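Local coordinates for vinylacetyl-CoA Delta-isomerase (Nitrosopumilus maritimus SCM1, PDB 6VJR), which probably dehydrates 4-hydroxybutyryl-CoA and isomerises vinylacetyl-CoA, using FAD, a [4Fe-4S] cluster and an iron ion, at residues A[158-170]-A[201-213]. Residues are numbered along the deposited sequence; the frame is centred on the assembly and turned at random. Where two conformers were deposited one is given.
Sequences PSEQDDPDLFTRI and TIRLTESDKDWAI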
# COMPACT_ATOMS: atom_id res chain seq x y z
N PRO A 158 -30.25 20.96 -3.13
CA PRO A 158 -31.67 20.67 -3.22
C PRO A 158 -32.47 21.63 -4.08
O PRO A 158 -33.27 21.20 -4.90
CB PRO A 158 -32.14 20.75 -1.77
CG PRO A 158 -30.89 20.34 -1.01
CD PRO A 158 -29.75 20.99 -1.74
N SER A 159 -32.29 22.93 -3.86
CA SER A 159 -33.09 23.90 -4.58
C SER A 159 -32.70 24.03 -6.05
O SER A 159 -33.42 24.72 -6.79
CB SER A 159 -33.07 25.25 -3.91
OG SER A 159 -31.76 25.81 -3.95
N GLU A 160 -31.60 23.38 -6.47
CA GLU A 160 -31.12 23.44 -7.85
C GLU A 160 -31.46 22.17 -8.65
O GLU A 160 -31.26 22.12 -9.87
CB GLU A 160 -29.61 23.64 -7.92
CG GLU A 160 -29.06 24.84 -7.15
CD GLU A 160 -27.55 24.87 -6.89
OE1 GLU A 160 -27.10 26.02 -7.00
OE2 GLU A 160 -26.82 23.90 -6.54
N GLN A 161 -32.00 21.12 -8.00
CA GLN A 161 -32.41 19.93 -8.72
C GLN A 161 -33.61 20.26 -9.62
O GLN A 161 -34.49 21.09 -9.29
CB GLN A 161 -32.80 18.80 -7.76
CG GLN A 161 -31.68 18.37 -6.81
CD GLN A 161 -30.53 17.71 -7.53
OE1 GLN A 161 -30.73 16.99 -8.53
NE2 GLN A 161 -29.34 17.92 -6.99
N ASP A 162 -33.67 19.55 -10.74
CA ASP A 162 -34.77 19.65 -11.69
C ASP A 162 -36.07 19.17 -11.05
O ASP A 162 -37.13 19.65 -11.39
CB ASP A 162 -34.44 18.79 -12.90
CG ASP A 162 -35.17 19.09 -14.20
OD1 ASP A 162 -35.12 20.25 -14.63
OD2 ASP A 162 -35.71 18.12 -14.81
N ASP A 163 -35.99 18.13 -10.22
CA ASP A 163 -37.12 17.60 -9.48
C ASP A 163 -36.88 17.90 -8.01
O ASP A 163 -35.98 17.37 -7.40
CB ASP A 163 -37.29 16.11 -9.72
CG ASP A 163 -38.43 15.43 -8.98
OD1 ASP A 163 -39.11 16.12 -8.13
OD2 ASP A 163 -38.61 14.21 -9.19
N PRO A 164 -37.68 18.79 -7.40
CA PRO A 164 -37.42 19.17 -6.02
C PRO A 164 -37.54 18.04 -5.00
O PRO A 164 -37.03 18.19 -3.92
CB PRO A 164 -38.41 20.30 -5.77
CG PRO A 164 -39.53 19.91 -6.69
CD PRO A 164 -38.85 19.50 -7.96
N ASP A 165 -38.21 16.93 -5.35
CA ASP A 165 -38.41 15.81 -4.44
C ASP A 165 -37.15 14.95 -4.29
O ASP A 165 -37.16 14.02 -3.50
CB ASP A 165 -39.56 14.94 -4.91
CG ASP A 165 -40.92 15.62 -4.91
OD1 ASP A 165 -41.09 16.57 -4.10
OD2 ASP A 165 -41.77 15.22 -5.73
N LEU A 166 -36.05 15.23 -5.04
CA LEU A 166 -34.87 14.38 -4.98
C LEU A 166 -34.11 14.50 -3.67
O LEU A 166 -33.24 13.67 -3.35
CB LEU A 166 -33.97 14.59 -6.19
CG LEU A 166 -34.54 14.10 -7.53
CD1 LEU A 166 -33.81 14.61 -8.77
CD2 LEU A 166 -34.52 12.60 -7.53
N PHE A 167 -34.45 15.55 -2.90
CA PHE A 167 -34.17 15.62 -1.48
C PHE A 167 -35.51 15.83 -0.79
O PHE A 167 -36.38 16.55 -1.30
CB PHE A 167 -33.24 16.80 -1.14
CG PHE A 167 -31.81 16.70 -1.62
CD1 PHE A 167 -31.50 16.92 -2.96
CD2 PHE A 167 -30.78 16.44 -0.74
CE1 PHE A 167 -30.19 16.89 -3.39
CE2 PHE A 167 -29.47 16.37 -1.19
CZ PHE A 167 -29.18 16.63 -2.51
N THR A 168 -35.65 15.24 0.40
CA THR A 168 -36.89 15.27 1.16
C THR A 168 -37.22 16.68 1.67
O THR A 168 -36.38 17.39 2.22
CB THR A 168 -36.77 14.25 2.29
OG1 THR A 168 -36.64 12.95 1.74
CG2 THR A 168 -38.00 14.23 3.19
N ARG A 169 -38.47 17.08 1.46
CA ARG A 169 -38.89 18.44 1.77
C ARG A 169 -40.31 18.51 2.36
O ARG A 169 -41.13 17.61 2.19
CB ARG A 169 -38.86 19.30 0.51
CG ARG A 169 -39.84 18.79 -0.55
CD ARG A 169 -39.64 19.51 -1.87
NE ARG A 169 -40.53 19.03 -2.94
CZ ARG A 169 -41.54 19.73 -3.45
NH1 ARG A 169 -41.62 20.99 -3.19
NH2 ARG A 169 -42.38 19.20 -4.31
N ILE A 170 -40.57 19.62 3.03
CA ILE A 170 -41.92 19.97 3.45
C ILE A 170 -42.69 20.46 2.22
O ILE A 170 -42.25 21.39 1.55
CB ILE A 170 -41.86 21.07 4.50
CG1 ILE A 170 -41.03 20.64 5.72
CG2 ILE A 170 -43.26 21.52 4.92
CD1 ILE A 170 -40.59 21.80 6.60
N THR A 201 -29.47 15.74 4.69
CA THR A 201 -28.20 15.06 4.43
C THR A 201 -27.02 15.95 4.05
O THR A 201 -25.92 15.43 3.84
CB THR A 201 -28.41 14.01 3.34
OG1 THR A 201 -27.28 13.12 3.40
CG2 THR A 201 -28.46 14.62 1.97
N ILE A 202 -27.23 17.26 3.91
CA ILE A 202 -26.26 18.18 3.33
C ILE A 202 -26.44 19.53 4.01
O ILE A 202 -27.51 19.80 4.54
CB ILE A 202 -26.52 18.25 1.81
CG1 ILE A 202 -25.52 19.02 1.06
CG2 ILE A 202 -27.93 18.77 1.51
CD1 ILE A 202 -25.59 18.76 -0.44
N ARG A 203 -25.37 20.33 4.01
CA ARG A 203 -25.48 21.74 4.34
C ARG A 203 -26.60 22.34 3.49
O ARG A 203 -26.71 22.08 2.29
CB ARG A 203 -24.15 22.43 4.02
CG ARG A 203 -24.06 23.90 4.40
CD ARG A 203 -22.66 24.44 4.07
NE ARG A 203 -22.69 25.90 4.21
CZ ARG A 203 -23.14 26.77 3.29
NH1 ARG A 203 -23.40 28.00 3.67
NH2 ARG A 203 -23.40 26.40 2.04
N LEU A 204 -27.38 23.21 4.13
CA LEU A 204 -28.50 23.87 3.46
C LEU A 204 -28.27 25.37 3.48
O LEU A 204 -27.83 25.90 4.49
CB LEU A 204 -29.81 23.54 4.17
CG LEU A 204 -30.22 22.06 4.16
CD1 LEU A 204 -31.52 21.88 4.97
CD2 LEU A 204 -30.34 21.43 2.79
N THR A 205 -28.60 26.03 2.37
CA THR A 205 -28.63 27.46 2.28
C THR A 205 -30.07 27.97 2.50
O THR A 205 -31.06 27.23 2.62
CB THR A 205 -28.07 27.92 0.94
OG1 THR A 205 -29.06 27.59 -0.04
CG2 THR A 205 -26.73 27.29 0.62
N GLU A 206 -30.19 29.28 2.57
CA GLU A 206 -31.51 29.88 2.76
C GLU A 206 -32.49 29.46 1.66
O GLU A 206 -33.67 29.28 1.93
CB GLU A 206 -31.41 31.40 2.88
CG GLU A 206 -32.76 32.04 3.20
CD GLU A 206 -32.70 33.54 3.45
OE1 GLU A 206 -33.76 34.13 3.74
OE2 GLU A 206 -31.59 34.11 3.35
N SER A 207 -32.00 29.28 0.42
CA SER A 207 -32.84 28.82 -0.68
C SER A 207 -33.36 27.39 -0.46
O SER A 207 -34.29 26.96 -1.15
CB SER A 207 -32.11 28.95 -2.01
OG SER A 207 -31.08 27.97 -2.14
N ASP A 208 -32.75 26.65 0.49
CA ASP A 208 -33.10 25.27 0.76
C ASP A 208 -33.94 25.11 2.03
O ASP A 208 -34.02 24.01 2.57
CB ASP A 208 -31.83 24.43 0.88
CG ASP A 208 -30.85 24.51 -0.28
OD1 ASP A 208 -31.32 24.30 -1.40
OD2 ASP A 208 -29.63 24.77 -0.04
N LYS A 209 -34.57 26.19 2.50
CA LYS A 209 -35.33 26.20 3.75
C LYS A 209 -36.37 25.07 3.81
O LYS A 209 -36.56 24.47 4.85
CB LYS A 209 -35.96 27.59 3.89
CG LYS A 209 -36.60 27.86 5.20
CD LYS A 209 -36.95 29.33 5.40
CE LYS A 209 -38.33 29.67 4.87
NZ LYS A 209 -38.72 31.09 4.96
N ASP A 210 -37.06 24.80 2.69
CA ASP A 210 -38.11 23.79 2.66
C ASP A 210 -37.58 22.38 2.98
O ASP A 210 -38.35 21.49 3.34
CB ASP A 210 -38.84 23.78 1.33
CG ASP A 210 -39.71 24.99 1.07
OD1 ASP A 210 -39.85 25.83 1.99
OD2 ASP A 210 -40.24 25.08 -0.06
N TRP A 211 -36.28 22.17 2.81
CA TRP A 211 -35.63 20.89 3.03
C TRP A 211 -35.06 20.78 4.44
O TRP A 211 -34.54 19.73 4.80
CB TRP A 211 -34.55 20.66 1.97
CG TRP A 211 -35.07 20.45 0.57
CD1 TRP A 211 -35.31 19.25 -0.01
CD2 TRP A 211 -35.42 21.45 -0.42
NE1 TRP A 211 -35.78 19.42 -1.29
CE2 TRP A 211 -35.84 20.75 -1.58
CE3 TRP A 211 -35.41 22.85 -0.45
CZ2 TRP A 211 -36.24 21.39 -2.74
CZ3 TRP A 211 -35.78 23.49 -1.62
CH2 TRP A 211 -36.21 22.77 -2.74
N ALA A 212 -35.21 21.82 5.28
CA ALA A 212 -34.72 21.81 6.64
C ALA A 212 -35.78 21.19 7.56
O ALA A 212 -36.50 21.88 8.29
CB ALA A 212 -34.31 23.19 7.09
N ILE A 213 -35.95 19.87 7.44
CA ILE A 213 -36.97 19.13 8.19
C ILE A 213 -36.32 17.91 8.83
O ILE A 213 -35.65 17.10 8.18
CB ILE A 213 -38.16 18.74 7.29
CG1 ILE A 213 -39.22 17.92 8.03
CG2 ILE A 213 -37.71 18.05 6.00
CD1 ILE A 213 -39.90 18.67 9.16
O HOH W 1 -34.10 17.24 3.64
O HOH W 2 -41.67 22.67 -0.68
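Paired CH-pi contacts on the two faces of Trp-211 join two loops of the beta-rich middle domain of this acyl-CoA dehydrogenase-like fold, beside the FAD site. One loop leads into strand 169-173; the other runs between strands 195-198 and 213-218. Pro-158 CB sits over one face of the indole, 3.6 Å from the centroid of the five-membered ring. Arg-169 CB lies over the opposite face. The arginine chain runs alongside the indole, and its NE and NH2 both hold Asp-165 OD1. Trp-211 NE1 donates in the ring plane to Pro-164 O, at 3.2 Å and nearly in line with the carbonyl. Its contact with Phe-167 O, 2.9 Å, is a weak, bent bond. Replacing Trp-211 with alanine is likely to open a gap between Pro-158 and Arg-169 and to leave Pro-164 O without this donor. Pro-158 CG also rests over the Phe-167 ring, whose edge meets Thr-201 CG2 at CE2, 3.8 Å away. Thr-201 also touches the FAD-binding Met-147. Where strand 169-173 begins, Ile-170 N bonds to Asp-210 O (2.9 Å, 169° at the hydrogen), and Ile-170 CG1 packs on Ile-213 CB. A water bridges Thr-168 O and Trp-211 O. Asp-208, with CG anti to its carbonyl carbon (chi1 -54°), turns its carboxylate to both loops: OD2 accepts from Thr-205 N and OG1, while OD1 takes Ser-159 N at 3.0 Å.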